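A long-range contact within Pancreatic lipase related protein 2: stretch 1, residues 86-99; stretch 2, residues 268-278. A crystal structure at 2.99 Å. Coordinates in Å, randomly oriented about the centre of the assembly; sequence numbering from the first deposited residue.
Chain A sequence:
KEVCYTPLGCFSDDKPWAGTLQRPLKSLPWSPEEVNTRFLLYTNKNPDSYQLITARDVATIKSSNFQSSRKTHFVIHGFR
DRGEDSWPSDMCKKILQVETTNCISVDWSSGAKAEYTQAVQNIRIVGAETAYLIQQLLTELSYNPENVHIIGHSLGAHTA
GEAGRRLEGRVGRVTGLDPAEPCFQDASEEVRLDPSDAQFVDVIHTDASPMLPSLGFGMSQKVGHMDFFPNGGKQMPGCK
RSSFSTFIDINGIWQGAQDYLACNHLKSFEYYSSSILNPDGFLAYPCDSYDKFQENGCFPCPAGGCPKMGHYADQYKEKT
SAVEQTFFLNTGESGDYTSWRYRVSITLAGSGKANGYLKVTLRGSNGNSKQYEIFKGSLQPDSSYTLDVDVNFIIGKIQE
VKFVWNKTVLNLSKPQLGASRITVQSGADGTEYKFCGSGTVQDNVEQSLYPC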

# COMPACT_ATOMS: atom_id res chain seq x y z
N SER A 86 -2.41 -1.30 -19.18
CA SER A 86 -2.35 -0.55 -17.94
C SER A 86 -1.32 -1.17 -16.95
O SER A 86 -0.57 -2.12 -17.25
CB SER A 86 -3.77 -0.41 -17.35
OG SER A 86 -3.99 0.88 -16.69
N TRP A 87 -1.30 -0.61 -15.76
CA TRP A 87 -0.50 -1.09 -14.66
C TRP A 87 -0.60 -2.58 -14.32
O TRP A 87 0.39 -3.10 -13.84
CB TRP A 87 -0.79 -0.29 -13.38
CG TRP A 87 -2.19 -0.39 -12.96
CD1 TRP A 87 -3.26 0.35 -13.44
CD2 TRP A 87 -2.73 -1.29 -12.00
NE1 TRP A 87 -4.42 -0.05 -12.83
CE2 TRP A 87 -4.13 -1.04 -11.93
CE3 TRP A 87 -2.19 -2.30 -11.20
CZ2 TRP A 87 -4.97 -1.76 -11.09
CZ3 TRP A 87 -3.04 -3.02 -10.37
CH2 TRP A 87 -4.42 -2.74 -10.32
N PRO A 88 -1.74 -3.29 -14.44
CA PRO A 88 -1.75 -4.69 -14.01
C PRO A 88 -0.70 -5.53 -14.73
O PRO A 88 0.08 -6.24 -14.07
CB PRO A 88 -3.16 -5.16 -14.35
CG PRO A 88 -3.91 -3.98 -14.22
CD PRO A 88 -3.07 -2.91 -14.92
N SER A 89 -0.67 -5.43 -16.05
CA SER A 89 0.32 -6.11 -16.85
C SER A 89 1.69 -5.58 -16.46
O SER A 89 2.59 -6.33 -16.15
CB SER A 89 0.03 -5.95 -18.36
OG SER A 89 0.51 -4.73 -18.91
N ASP A 90 1.84 -4.28 -16.41
CA ASP A 90 3.10 -3.74 -15.95
C ASP A 90 3.57 -4.46 -14.62
O ASP A 90 4.73 -4.77 -14.44
CB ASP A 90 2.92 -2.20 -15.88
CG ASP A 90 4.15 -1.46 -15.34
OD1 ASP A 90 5.29 -1.74 -15.81
OD2 ASP A 90 4.05 -0.57 -14.43
N MET A 91 2.63 -4.78 -13.74
CA MET A 91 2.88 -5.30 -12.39
C MET A 91 3.28 -6.75 -12.48
O MET A 91 4.13 -7.20 -11.73
CB MET A 91 1.61 -5.15 -11.52
CG MET A 91 1.72 -5.71 -10.10
SD MET A 91 0.30 -5.41 -8.97
CE MET A 91 0.73 -3.68 -8.41
N CYS A 92 2.66 -7.48 -13.39
CA CYS A 92 3.04 -8.89 -13.63
C CYS A 92 4.51 -9.04 -14.00
O CYS A 92 5.25 -9.73 -13.31
CB CYS A 92 2.16 -9.53 -14.70
SG CYS A 92 0.66 -10.28 -14.01
N LYS A 93 4.93 -8.39 -15.09
CA LYS A 93 6.34 -8.20 -15.41
C LYS A 93 7.25 -7.93 -14.20
O LYS A 93 8.23 -8.62 -14.01
CB LYS A 93 6.48 -7.05 -16.43
CG LYS A 93 6.38 -7.47 -17.93
CD LYS A 93 4.98 -7.26 -18.54
CE LYS A 93 5.06 -6.92 -20.04
NZ LYS A 93 3.72 -7.07 -20.70
N LYS A 94 6.96 -6.93 -13.39
CA LYS A 94 7.85 -6.68 -12.26
C LYS A 94 7.95 -7.94 -11.37
O LYS A 94 9.04 -8.29 -10.89
CB LYS A 94 7.43 -5.47 -11.39
CG LYS A 94 7.53 -4.08 -12.06
CD LYS A 94 7.55 -2.90 -11.00
CE LYS A 94 6.66 -1.70 -11.40
NZ LYS A 94 6.70 -1.33 -12.83
N ILE A 95 6.81 -8.60 -11.14
CA ILE A 95 6.79 -9.81 -10.29
C ILE A 95 7.74 -10.90 -10.83
O ILE A 95 8.45 -11.52 -10.07
CB ILE A 95 5.36 -10.37 -10.14
CG1 ILE A 95 4.53 -9.47 -9.24
CG2 ILE A 95 5.38 -11.76 -9.55
CD1 ILE A 95 3.06 -9.91 -9.14
N LEU A 96 7.76 -11.09 -12.14
CA LEU A 96 8.62 -12.05 -12.80
C LEU A 96 10.11 -11.68 -12.86
O LEU A 96 10.94 -12.52 -13.18
CB LEU A 96 8.13 -12.28 -14.23
CG LEU A 96 6.69 -12.77 -14.32
CD1 LEU A 96 6.21 -12.76 -15.75
CD2 LEU A 96 6.50 -14.14 -13.69
N GLN A 97 10.48 -10.45 -12.55
CA GLN A 97 11.91 -10.17 -12.40
C GLN A 97 12.45 -10.66 -11.05
O GLN A 97 13.66 -10.65 -10.86
CB GLN A 97 12.25 -8.69 -12.51
CG GLN A 97 11.68 -7.97 -13.70
CD GLN A 97 11.90 -6.46 -13.63
OE1 GLN A 97 12.50 -5.95 -12.68
NE2 GLN A 97 11.39 -5.75 -14.63
N VAL A 98 11.59 -11.03 -10.11
CA VAL A 98 12.05 -11.38 -8.78
C VAL A 98 11.73 -12.78 -8.32
O VAL A 98 12.37 -13.25 -7.38
CB VAL A 98 11.50 -10.42 -7.74
CG1 VAL A 98 11.71 -9.02 -8.24
CG2 VAL A 98 10.00 -10.72 -7.37
N GLU A 99 10.76 -13.44 -8.96
CA GLU A 99 10.38 -14.83 -8.64
C GLU A 99 9.98 -15.62 -9.85
O GLU A 99 9.63 -15.04 -10.85
CB GLU A 99 9.31 -14.94 -7.53
CG GLU A 99 7.98 -14.19 -7.68
CD GLU A 99 7.12 -14.19 -6.39
OE1 GLU A 99 6.43 -15.20 -6.07
OE2 GLU A 99 7.13 -13.17 -5.67
N SER A 268 -2.14 3.27 -3.85
CA SER A 268 -2.19 1.93 -3.39
C SER A 268 -1.48 0.96 -4.32
O SER A 268 -0.68 0.15 -3.86
CB SER A 268 -3.66 1.53 -3.23
OG SER A 268 -4.33 1.47 -4.47
N PHE A 269 -1.77 1.01 -5.60
CA PHE A 269 -1.05 0.11 -6.54
C PHE A 269 0.34 0.59 -6.96
O PHE A 269 1.09 -0.11 -7.62
CB PHE A 269 -1.89 -0.28 -7.78
CG PHE A 269 -2.03 0.79 -8.81
CD1 PHE A 269 -0.95 1.18 -9.58
CD2 PHE A 269 -3.27 1.38 -9.05
CE1 PHE A 269 -1.11 2.15 -10.58
CE2 PHE A 269 -3.42 2.33 -10.04
CZ PHE A 269 -2.34 2.71 -10.80
N GLU A 270 0.64 1.81 -6.60
CA GLU A 270 1.91 2.37 -6.87
C GLU A 270 2.80 1.81 -5.82
O GLU A 270 3.79 1.17 -6.13
CB GLU A 270 1.81 3.86 -6.72
CG GLU A 270 0.90 4.50 -7.75
CD GLU A 270 1.73 4.79 -8.91
OE1 GLU A 270 2.20 3.81 -9.50
OE2 GLU A 270 2.00 5.95 -9.15
N TYR A 271 2.45 2.04 -4.57
CA TYR A 271 3.29 1.59 -3.51
C TYR A 271 3.50 0.08 -3.68
O TYR A 271 4.63 -0.43 -3.59
CB TYR A 271 2.67 1.87 -2.17
CG TYR A 271 2.38 3.32 -1.84
CD1 TYR A 271 3.09 4.35 -2.41
CD2 TYR A 271 1.40 3.64 -0.93
CE1 TYR A 271 2.79 5.67 -2.09
CE2 TYR A 271 1.10 4.97 -0.61
CZ TYR A 271 1.80 5.98 -1.19
OH TYR A 271 1.51 7.29 -0.86
N TYR A 272 2.43 -0.65 -3.94
CA TYR A 272 2.58 -2.08 -4.01
C TYR A 272 3.56 -2.42 -5.11
O TYR A 272 4.55 -3.07 -4.88
CB TYR A 272 1.25 -2.76 -4.28
CG TYR A 272 1.36 -4.29 -4.23
CD1 TYR A 272 1.79 -5.00 -5.34
CD2 TYR A 272 0.99 -4.98 -3.12
CE1 TYR A 272 1.85 -6.36 -5.33
CE2 TYR A 272 1.06 -6.36 -3.09
CZ TYR A 272 1.50 -7.04 -4.20
OH TYR A 272 1.58 -8.40 -4.19
N SER A 273 3.28 -2.01 -6.32
CA SER A 273 4.17 -2.37 -7.39
C SER A 273 5.66 -2.06 -7.06
O SER A 273 6.56 -2.80 -7.44
CB SER A 273 3.74 -1.67 -8.67
OG SER A 273 4.79 -1.65 -9.59
N SER A 274 5.95 -0.99 -6.34
CA SER A 274 7.34 -0.69 -6.00
C SER A 274 7.89 -1.61 -4.94
O SER A 274 9.04 -1.95 -4.98
CB SER A 274 7.48 0.73 -5.47
OG SER A 274 8.73 0.90 -4.82
N SER A 275 7.09 -1.98 -3.95
CA SER A 275 7.46 -3.04 -2.96
C SER A 275 7.88 -4.39 -3.59
O SER A 275 8.68 -5.15 -3.03
CB SER A 275 6.29 -3.31 -1.98
OG SER A 275 5.42 -4.25 -2.53
N ILE A 276 7.32 -4.69 -4.76
CA ILE A 276 7.71 -5.86 -5.47
C ILE A 276 9.20 -5.88 -5.68
O ILE A 276 9.84 -6.91 -5.42
CB ILE A 276 7.07 -5.88 -6.81
CG1 ILE A 276 5.56 -6.17 -6.70
CG2 ILE A 276 7.79 -6.94 -7.69
CD1 ILE A 276 4.87 -6.11 -8.06
N LEU A 277 9.75 -4.77 -6.20
CA LEU A 277 11.22 -4.64 -6.38
C LEU A 277 11.97 -4.05 -5.22
O LEU A 277 13.17 -4.01 -5.27
CB LEU A 277 11.54 -3.77 -7.58
CG LEU A 277 10.77 -4.18 -8.81
CD1 LEU A 277 11.45 -3.72 -10.06
CD2 LEU A 277 10.70 -5.66 -8.87
N ASN A 278 11.30 -3.63 -4.16
CA ASN A 278 11.96 -2.88 -3.12
C ASN A 278 11.46 -3.25 -1.78
O ASN A 278 11.15 -2.38 -0.98
CB ASN A 278 11.70 -1.39 -3.30
CG ASN A 278 12.35 -0.85 -4.56
OD1 ASN A 278 13.55 -0.63 -4.56
ND2 ASN A 278 11.56 -0.65 -5.62

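The stretches pack through two helices, one running from Trp 87 through Ile 95 and the other, which starts earlier in the chain, through Ser 275, that run in nearly the same direction, their axes inclined by 19° and 9.2 Å apart at closest approach. The backbones come nearest at Met 91 and Ser 273, whose CA atoms lie 5.9 Å apart. About 592 Å² of surface is buried between the stretches, and no hydrogen bond or salt bridge crosses from one to the other; the contact rests on aromatic stacking and apolar packing.

The aromatic contact lies near the start of the first helix. Trp 87 and Phe 269 both direct their CA-to-CB bonds toward the opposing stretch and both have chi1 in the p well, and the phenyl ring lies flat on the indole. The five-membered ring of Trp 87 and the ring of Phe 269 are stacked face to face, with centroids 3.8 Å apart and planes only 6° from parallel; Trp 87 CG and Phe 269 CE1 approach to 3.6 Å. CB of Phe 269 sits over the six-membered ring of Trp 87, 4.2 Å from its centroid, in a CH-pi contact, so both parts of the indole are used. The stack leaves the indole edge free, and Trp 87 NE1 finds a hydrogen bond elsewhere in the structure.

Met 91 supplies the central knob, its side chain seated among Phe 269, Tyr 272, Ser 273 and Ile 276. Its CA-to-CB bond points sideways, but a long, unbranched chain with chi1 and chi2 both t carries the terminal methyl into the hole, where Met 91 CE lies 3.5 Å from Tyr 272 CD1 and 3.6 Å from Ser 273 CB. The sulfur approaches the Tyr 272 ring obliquely, with Met 91 SD 4.9 Å from the ring centroid. The small side chain of Ser 273 accompanies the close backbone approach here.

Farther along, aliphatic packing takes over. The CA-to-CB bond of Ile 276 points toward the first helix, and its CD1 reaches Ile 95 CG1 at 3.6 Å and Met 91 CG at 3.8 Å. Although the CA-to-CB bond of Ile 95 points away, its branched side chain still adds to this buried apolar cluster. At the more exposed margin, Val 98 CG1 meets Leu 277 CD2 at 3.6 Å.

Lys 94 combines apolar and polar roles: its CD lies 4.1 Å from Leu 277 CD1, while its ammonium group forms a salt bridge within its own helix, NZ to Asp 90 OD2 at 3.2 Å. The charge is thus paired one helical turn back, while the aliphatic chain helps cover the second helix.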